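Local structure of Rx protein (Solanum tuberosum, 4M70) at residues 6-18 with 31-43. The protein probably confers disease resistance as an intracellular NB-LRR immune receptor, responding indirectly to a pathogen avirulence protein and triggering a hypersensitive response. Sequence-based numbering, arbitrary orientation.
Sequences AYAAVTSLMRTIH and FYEKLKSLRAILE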
ATOM      1  N   ALA A   6       0.669   0.204 -15.102  1.00 62.23           N
ATOM      2  CA  ALA A   6       0.065  -0.182 -13.840  1.00 55.87           C
ATOM      3  C   ALA A   6       0.474  -1.600 -13.459  1.00 56.49           C
ATOM      4  O   ALA A   6       0.806  -1.863 -12.303  1.00 61.01           O
ATOM      5  CB  ALA A   6      -1.455  -0.064 -13.918  1.00 56.02           C
ATOM      6  N   TYR A   7       0.434  -2.513 -14.427  1.00 57.97           N
ATOM      7  CA  TYR A   7       0.840  -3.895 -14.183  1.00 56.42           C
ATOM      8  C   TYR A   7       2.281  -3.934 -13.678  1.00 59.20           C
ATOM      9  O   TYR A   7       2.581  -4.597 -12.677  1.00 55.26           O
ATOM     10  CB  TYR A   7       0.690  -4.735 -15.458  1.00 59.34           C
ATOM     11  CG  TYR A   7       0.941  -6.221 -15.264  1.00 57.73           C
ATOM     12  CD1 TYR A   7       2.229  -6.751 -15.309  1.00 61.91           C
ATOM     13  CD2 TYR A   7      -0.115  -7.093 -15.046  1.00 61.42           C
ATOM     14  CE1 TYR A   7       2.452  -8.110 -15.128  1.00 61.15           C
ATOM     15  CE2 TYR A   7       0.098  -8.450 -14.865  1.00 64.60           C
ATOM     16  CZ  TYR A   7       1.380  -8.951 -14.908  1.00 59.97           C
ATOM     17  OH  TYR A   7       1.591 -10.299 -14.731  1.00 70.75           O
ATOM     18  N   ALA A   8       3.162  -3.206 -14.359  1.00 54.28           N
ATOM     19  CA  ALA A   8       4.575  -3.190 -13.987  1.00 53.44           C
ATOM     20  C   ALA A   8       4.792  -2.600 -12.596  1.00 46.35           C
ATOM     21  O   ALA A   8       5.553  -3.140 -11.789  1.00 47.95           O
ATOM     22  CB  ALA A   8       5.389  -2.428 -15.024  1.00 53.55           C
ATOM     23  N   ALA A   9       4.113  -1.493 -12.317  1.00 50.87           N
ATOM     24  CA  ALA A   9       4.247  -0.828 -11.028  1.00 52.29           C
ATOM     25  C   ALA A   9       3.740  -1.686  -9.865  1.00 53.00           C
ATOM     26  O   ALA A   9       4.407  -1.796  -8.829  1.00 49.48           O
ATOM     27  CB  ALA A   9       3.532   0.510 -11.055  1.00 52.07           C
ATOM     28  N   VAL A  10       2.564  -2.285 -10.038  1.00 51.89           N
ATOM     29  CA  VAL A  10       1.991  -3.163  -9.019  1.00 46.08           C
ATOM     30  C   VAL A  10       2.874  -4.389  -8.801  1.00 49.05           C
ATOM     31  O   VAL A  10       3.079  -4.825  -7.667  1.00 50.23           O
ATOM     32  CB  VAL A  10       0.537  -3.589  -9.372  1.00 50.62           C
ATOM     33  CG1 VAL A  10       0.041  -4.685  -8.432  1.00 47.95           C
ATOM     34  CG2 VAL A  10      -0.394  -2.388  -9.319  1.00 46.35           C
ATOM     35  N   THR A  11       3.432  -4.919  -9.888  1.00 55.28           N
ATOM     36  CA  THR A  11       4.360  -6.048  -9.796  1.00 56.09           C
ATOM     37  C   THR A  11       5.588  -5.681  -8.965  1.00 51.95           C
ATOM     38  O   THR A  11       6.039  -6.446  -8.090  1.00 50.44           O
ATOM     39  CB  THR A  11       4.828  -6.503 -11.196  1.00 54.10           C
ATOM     40  OG1 THR A  11       3.695  -6.910 -11.976  1.00 59.45           O
ATOM     41  CG2 THR A  11       5.818  -7.659 -11.088  1.00 50.22           C
ATOM     42  N   SER A  12       6.108  -4.490  -9.229  1.00 50.42           N
ATOM     43  CA  SER A  12       7.266  -4.002  -8.501  1.00 56.55           C
ATOM     44  C   SER A  12       6.934  -3.819  -7.016  1.00 53.60           C
ATOM     45  O   SER A  12       7.749  -4.141  -6.148  1.00 53.56           O
ATOM     46  CB  SER A  12       7.765  -2.701  -9.129  1.00 54.23           C
ATOM     47  OG  SER A  12       8.959  -2.266  -8.507  1.00 57.86           O
ATOM     48  N   LEU A  13       5.731  -3.329  -6.730  1.00 46.91           N
ATOM     49  CA  LEU A  13       5.282  -3.148  -5.349  1.00 52.90           C
ATOM     50  C   LEU A  13       5.142  -4.487  -4.615  1.00 51.79           C
ATOM     51  O   LEU A  13       5.461  -4.593  -3.427  1.00 50.24           O
ATOM     52  CB  LEU A  13       3.960  -2.367  -5.305  1.00 54.79           C
ATOM     53  CG  LEU A  13       3.374  -2.111  -3.915  1.00 49.73           C
ATOM     54  CD1 LEU A  13       4.424  -1.494  -2.991  1.00 47.34           C
ATOM     55  CD2 LEU A  13       2.136  -1.229  -3.988  1.00 46.50           C
ATOM     56  N   MET A  14       4.645  -5.497  -5.324  1.00 48.84           N
ATOM     57  CA  MET A  14       4.519  -6.847  -4.783  1.00 49.52           C
ATOM     58  C   MET A  14       5.909  -7.350  -4.396  1.00 56.63           C
ATOM     59  O   MET A  14       6.128  -7.849  -3.277  1.00 52.66           O
ATOM     60  CB  MET A  14       3.867  -7.772  -5.822  1.00 49.76           C
ATOM     61  CG  MET A  14       2.347  -7.587  -5.963  1.00 53.90           C
ATOM     62  SD  MET A  14       1.657  -8.105  -7.559  1.00 57.35           S
ATOM     63  CE  MET A  14       1.971  -9.869  -7.541  1.00 54.13           C
ATOM     64  N   ARG A  15       6.849  -7.208  -5.327  1.00 49.29           N
ATOM     65  CA  ARG A  15       8.231  -7.625  -5.091  1.00 49.98           C
ATOM     66  C   ARG A  15       8.855  -6.888  -3.894  1.00 50.37           C
ATOM     67  O   ARG A  15       9.569  -7.486  -3.076  1.00 54.06           O
ATOM     68  CB  ARG A  15       9.052  -7.413  -6.366  1.00 56.18           C
ATOM     69  CG  ARG A  15      10.232  -8.349  -6.543  1.00 63.43           C
ATOM     70  CD  ARG A  15      10.660  -8.389  -8.004  1.00 66.72           C
ATOM     71  NE  ARG A  15      10.752  -7.046  -8.566  1.00 71.55           N
ATOM     72  CZ  ARG A  15      10.250  -6.683  -9.744  1.00 68.93           C
ATOM     73  NH1 ARG A  15       9.618  -7.566 -10.507  1.00 63.45           N
ATOM     74  NH2 ARG A  15      10.388  -5.432 -10.161  1.00 71.97           N
ATOM     75  N   THR A  16       8.570  -5.591  -3.795  1.00 51.50           N
ATOM     76  CA  THR A  16       9.073  -4.762  -2.702  1.00 48.96           C
ATOM     77  C   THR A  16       8.513  -5.225  -1.363  1.00 53.92           C
ATOM     78  O   THR A  16       9.228  -5.305  -0.356  1.00 48.90           O
ATOM     79  CB  THR A  16       8.713  -3.278  -2.924  1.00 51.65           C
ATOM     80  OG1 THR A  16       9.364  -2.798  -4.108  1.00 60.39           O
ATOM     81  CG2 THR A  16       9.130  -2.429  -1.729  1.00 45.33           C
ATOM     82  N   ILE A  17       7.229  -5.562  -1.370  1.00 54.43           N
ATOM     83  CA  ILE A  17       6.572  -6.065  -0.177  1.00 50.21           C
ATOM     84  C   ILE A  17       7.218  -7.371   0.274  1.00 53.47           C
ATOM     85  O   ILE A  17       7.504  -7.544   1.459  1.00 54.85           O
ATOM     86  CB  ILE A  17       5.061  -6.249  -0.402  1.00 53.13           C
ATOM     87  CG1 ILE A  17       4.355  -4.892  -0.343  1.00 45.77           C
ATOM     88  CG2 ILE A  17       4.467  -7.178   0.642  1.00 52.88           C
ATOM     89  CD1 ILE A  17       2.907  -4.937  -0.774  1.00 47.52           C
ATOM     90  N   HIS A  18       7.466  -8.283  -0.662  1.00 48.67           N
ATOM     91  CA  HIS A  18       8.161  -9.517  -0.297  1.00 55.91           C
ATOM     92  C   HIS A  18       9.581  -9.279   0.243  1.00 59.95           C
ATOM     93  O   HIS A  18      10.006  -9.963   1.184  1.00 56.43           O
ATOM     94  CB  HIS A  18       8.160 -10.523  -1.449  1.00 59.09           C
ATOM     95  CG  HIS A  18       7.000 -11.472  -1.403  1.00 62.01           C
ATOM     96  ND1 HIS A  18       6.815 -12.475  -2.330  1.00 62.48           N
ATOM     97  CD2 HIS A  18       5.962 -11.562  -0.539  1.00 60.71           C
ATOM     98  CE1 HIS A  18       5.716 -13.147  -2.034  1.00 65.81           C
ATOM     99  NE2 HIS A  18       5.178 -12.612  -0.954  1.00 61.47           N
ATOM    100  N   PHE A  31      -1.465  -8.109   2.039  1.00 63.35           N
ATOM    101  CA  PHE A  31      -1.294  -6.992   1.117  1.00 53.53           C
ATOM    102  C   PHE A  31      -0.851  -7.507  -0.243  1.00 50.51           C
ATOM    103  O   PHE A  31      -1.369  -7.086  -1.277  1.00 57.57           O
ATOM    104  CB  PHE A  31      -0.250  -6.000   1.633  1.00 50.95           C
ATOM    105  CG  PHE A  31      -0.633  -5.302   2.907  1.00 57.13           C
ATOM    106  CD1 PHE A  31       0.047  -5.562   4.084  1.00 56.34           C
ATOM    107  CD2 PHE A  31      -1.668  -4.381   2.924  1.00 52.97           C
ATOM    108  CE1 PHE A  31      -0.295  -4.911   5.256  1.00 57.21           C
ATOM    109  CE2 PHE A  31      -2.017  -3.724   4.087  1.00 54.20           C
ATOM    110  CZ  PHE A  31      -1.329  -3.991   5.257  1.00 53.59           C
ATOM    111  N   TYR A  32       0.107  -8.424  -0.225  1.00 48.45           N
ATOM    112  CA  TYR A  32       0.638  -9.035  -1.437  1.00 52.25           C
ATOM    113  C   TYR A  32      -0.486  -9.701  -2.239  1.00 59.55           C
ATOM    114  O   TYR A  32      -0.597  -9.497  -3.447  1.00 56.95           O
ATOM    115  CB  TYR A  32       1.721 -10.047  -1.057  1.00 47.17           C
ATOM    116  CG  TYR A  32       2.466 -10.663  -2.213  1.00 57.95           C
ATOM    117  CD1 TYR A  32       2.061 -11.869  -2.767  1.00 59.06           C
ATOM    118  CD2 TYR A  32       3.598 -10.046  -2.737  1.00 52.94           C
ATOM    119  CE1 TYR A  32       2.752 -12.438  -3.823  1.00 62.91           C
ATOM    120  CE2 TYR A  32       4.293 -10.606  -3.789  1.00 55.61           C
ATOM    121  CZ  TYR A  32       3.867 -11.801  -4.330  1.00 61.23           C
ATOM    122  OH  TYR A  32       4.563 -12.364  -5.378  1.00 61.35           O
ATOM    123  N   GLU A  33      -1.319 -10.487  -1.562  1.00 59.93           N
ATOM    124  CA  GLU A  33      -2.412 -11.207  -2.215  1.00 53.85           C
ATOM    125  C   GLU A  33      -3.469 -10.263  -2.779  1.00 53.42           C
ATOM    126  O   GLU A  33      -3.976 -10.469  -3.888  1.00 58.80           O
ATOM    127  CB  GLU A  33      -3.072 -12.190  -1.242  1.00 58.23           C
ATOM    128  CG  GLU A  33      -2.195 -13.364  -0.827  1.00 62.42           C
ATOM    129  CD  GLU A  33      -1.918 -14.316  -1.980  1.00 74.80           C
ATOM    130  OE1 GLU A  33      -2.723 -14.345  -2.936  1.00 79.73           O
ATOM    131  OE2 GLU A  33      -0.905 -15.048  -1.923  1.00 78.07           O
ATOM    132  N   LYS A  34      -3.797  -9.223  -2.018  1.00 51.34           N
ATOM    133  CA  LYS A  34      -4.761  -8.238  -2.487  1.00 50.33           C
ATOM    134  C   LYS A  34      -4.235  -7.505  -3.720  1.00 51.76           C
ATOM    135  O   LYS A  34      -4.974  -7.253  -4.684  1.00 51.34           O
ATOM    136  CB  LYS A  34      -5.081  -7.243  -1.371  1.00 56.10           C
ATOM    137  CG  LYS A  34      -6.199  -6.271  -1.684  1.00 59.52           C
ATOM    138  CD  LYS A  34      -6.429  -5.309  -0.519  1.00 70.40           C
ATOM    139  CE  LYS A  34      -6.819  -6.040   0.762  1.00 70.98           C
ATOM    140  NZ  LYS A  34      -7.022  -5.099   1.909  1.00 73.53           N
ATOM    141  N   LEU A  35      -2.939  -7.213  -3.702  1.00 52.87           N
ATOM    142  CA  LEU A  35      -2.286  -6.555  -4.824  1.00 44.57           C
ATOM    143  C   LEU A  35      -2.271  -7.411  -6.070  1.00 51.10           C
ATOM    144  O   LEU A  35      -2.594  -6.944  -7.161  1.00 54.14           O
ATOM    145  CB  LEU A  35      -0.844  -6.203  -4.462  1.00 52.15           C
ATOM    146  CG  LEU A  35      -0.559  -4.814  -3.914  1.00 53.71           C
ATOM    147  CD1 LEU A  35       0.923  -4.668  -3.673  1.00 50.91           C
ATOM    148  CD2 LEU A  35      -1.033  -3.781  -4.914  1.00 51.52           C
ATOM    149  N   LYS A  36      -1.909  -8.677  -5.886  1.00 55.17           N
ATOM    150  CA  LYS A  36      -1.868  -9.648  -6.968  1.00 56.38           C
ATOM    151  C   LYS A  36      -3.245  -9.779  -7.597  1.00 58.18           C
ATOM    152  O   LYS A  36      -3.382  -9.802  -8.821  1.00 60.94           O
ATOM    153  CB  LYS A  36      -1.387 -10.998  -6.436  1.00 61.39           C
ATOM    154  CG  LYS A  36      -1.086 -12.038  -7.506  1.00 58.68           C
ATOM    155  CD  LYS A  36      -0.415 -13.254  -6.891  1.00 60.55           C
ATOM    156  CE  LYS A  36      -0.129 -14.322  -7.928  1.00 70.99           C
ATOM    157  NZ  LYS A  36       0.636 -15.461  -7.339  1.00 81.84           N
ATOM    158  N   SER A  37      -4.263  -9.886  -6.750  1.00 53.93           N
ATOM    159  CA  SER A  37      -5.638 -10.003  -7.220  1.00 51.99           C
ATOM    160  C   SER A  37      -6.091  -8.774  -8.019  1.00 59.39           C
ATOM    161  O   SER A  37      -6.698  -8.899  -9.096  1.00 61.16           O
ATOM    162  CB  SER A  37      -6.570 -10.237  -6.034  1.00 49.26           C
ATOM    163  OG  SER A  37      -7.909 -10.393  -6.461  1.00 68.73           O
ATOM    164  N   LEU A  38      -5.757  -7.586  -7.516  1.00 57.77           N
ATOM    165  CA  LEU A  38      -6.118  -6.359  -8.215  1.00 53.34           C
ATOM    166  C   LEU A  38      -5.393  -6.272  -9.559  1.00 56.97           C
ATOM    167  O   LEU A  38      -5.957  -5.807 -10.564  1.00 54.67           O
ATOM    168  CB  LEU A  38      -5.800  -5.140  -7.344  1.00 51.87           C
ATOM    169  CG  LEU A  38      -6.697  -4.935  -6.118  1.00 57.73           C
ATOM    170  CD1 LEU A  38      -6.086  -3.939  -5.143  1.00 46.88           C
ATOM    171  CD2 LEU A  38      -8.092  -4.486  -6.541  1.00 49.28           C
ATOM    172  N   ARG A  39      -4.147  -6.746  -9.576  1.00 54.05           N
ATOM    173  CA  ARG A  39      -3.348  -6.716 -10.791  1.00 55.31           C
ATOM    174  C   ARG A  39      -3.982  -7.660 -11.803  1.00 60.63           C
ATOM    175  O   ARG A  39      -4.066  -7.352 -12.997  1.00 56.77           O
ATOM    176  CB  ARG A  39      -1.913  -7.160 -10.501  1.00 55.31           C
ATOM    177  CG  ARG A  39      -0.977  -7.051 -11.698  1.00 57.40           C
ATOM    178  CD  ARG A  39       0.375  -7.729 -11.464  1.00 54.05           C
ATOM    179  NE  ARG A  39       0.226  -9.176 -11.286  1.00 54.76           N
ATOM    180  CZ  ARG A  39       1.232 -10.025 -11.094  1.00 60.18           C
ATOM    181  NH1 ARG A  39       2.484  -9.589 -11.075  1.00 57.28           N
ATOM    182  NH2 ARG A  39       0.987 -11.319 -10.943  1.00 58.83           N
ATOM    183  N   ALA A  40      -4.431  -8.809 -11.303  1.00 56.04           N
ATOM    184  CA  ALA A  40      -5.129  -9.795 -12.115  1.00 58.31           C
ATOM    185  C   ALA A  40      -6.358  -9.177 -12.757  1.00 57.66           C
ATOM    186  O   ALA A  40      -6.688  -9.463 -13.909  1.00 65.13           O
ATOM    187  CB  ALA A  40      -5.496 -11.018 -11.289  1.00 57.70           C
ATOM    188  N   ILE A  41      -7.030  -8.320 -11.997  1.00 55.38           N
ATOM    189  CA  ILE A  41      -8.181  -7.607 -12.528  1.00 51.71           C
ATOM    190  C   ILE A  41      -7.768  -6.670 -13.657  1.00 63.36           C
ATOM    191  O   ILE A  41      -8.434  -6.627 -14.696  1.00 64.33           O
ATOM    192  CB  ILE A  41      -8.923  -6.841 -11.434  1.00 58.71           C
ATOM    193  CG1 ILE A  41      -9.722  -7.819 -10.578  1.00 58.42           C
ATOM    194  CG2 ILE A  41      -9.860  -5.822 -12.037  1.00 59.26           C
ATOM    195  CD1 ILE A  41     -10.424  -7.155  -9.446  1.00 61.57           C
ATOM    196  N   LEU A  42      -6.677  -5.926 -13.466  1.00 66.15           N
ATOM    197  CA  LEU A  42      -6.230  -5.007 -14.518  1.00 61.91           C
ATOM    198  C   LEU A  42      -5.914  -5.696 -15.841  1.00 68.63           C
ATOM    199  O   LEU A  42      -6.296  -5.204 -16.903  1.00 74.62           O
ATOM    200  CB  LEU A  42      -4.983  -4.231 -14.080  1.00 62.68           C
ATOM    201  CG  LEU A  42      -5.022  -3.222 -12.936  1.00 66.31           C
ATOM    202  CD1 LEU A  42      -3.611  -2.786 -12.598  1.00 64.84           C
ATOM    203  CD2 LEU A  42      -5.839  -2.016 -13.357  1.00 63.77           C
ATOM    204  N   GLU A  43      -5.244  -6.844 -15.779  1.00 65.44           N
ATOM    205  CA  GLU A  43      -4.857  -7.551 -16.997  1.00 68.84           C
ATOM    206  C   GLU A  43      -6.078  -8.077 -17.747  1.00 76.63           C
ATOM    207  O   GLU A  43      -6.529  -7.469 -18.718  1.00 78.18           O
ATOM    208  CB  GLU A  43      -3.897  -8.700 -16.674  1.00 72.26           C
ATOM    209  CG  GLU A  43      -3.245  -9.318 -17.910  1.00 79.01           C
ATOM    210  CD  GLU A  43      -2.489 -10.598 -17.608  1.00 87.11           C
ATOM    211  OE1 GLU A  43      -2.359 -10.950 -16.416  1.00 87.72           O
ATOM    212  OE2 GLU A  43      -2.009 -11.244 -18.562  1.00 92.17           O
TER
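Leu-35 is a knob at the apolar centre of this helix pair, set in a hole formed by Val-10, Leu-13, Met-14 and Ile-17. Its two methyls divide the work: CD1 meets Ile-17 CD1 at 3.5 Å and also packs on Leu-13 CG, while CD2 faces Val-10 CG1. Toward the start of helix 4-24 the apolar strip continues with Ala-6 CB against Leu-42 CD1. The interlocking is reciprocal, for Met-14 fills a hole among Tyr-32, Leu-35, Lys-36 and Arg-39; its chain runs antiparallel alongside Leu-35, CG against CB, then bends at chi3 (65°) so that CE lies over one face of the Arg-39 guanidinium.

Such knobs-into-holes packing between neighbouring antiparallel helices, with axes 9.6 Å apart at their closest, joins the first two of the four helices of the N-terminal Rx coiled-coil domain. Helix 56-81 backs Ala-6, and Leu-104 of helix 86-119 touches Leu-35 and Phe-31.

At one end of the interface, the rings of His-18 and Tyr-32 stack face to face, their centroids 3.6 Å apart and their planes within 9°. Met-14 O meets the edge of the tyrosine ring, and Gln-29 OE1 hydrogen-bonds His-18 NE2, which should help fix the imidazole's rotation. Further along, Arg-39 runs over Tyr-7, with CD 3.7 Å from the ring centroid in a CH-pi contact. Tyr-7 OH covers the guanidinium face opposite Met-14 CE, sandwiching the charged group. In the guanidinium plane, NH1 of Arg-39 donates to Thr-11 OG1 at 3.1 Å. With OG1 beside its own backbone N (chi1 -60°), Thr-11 can also donate to Tyr-7 O, from above the carbonyl plane at 2.7 Å, linking the arginine through one hydroxyl to the helix backbone.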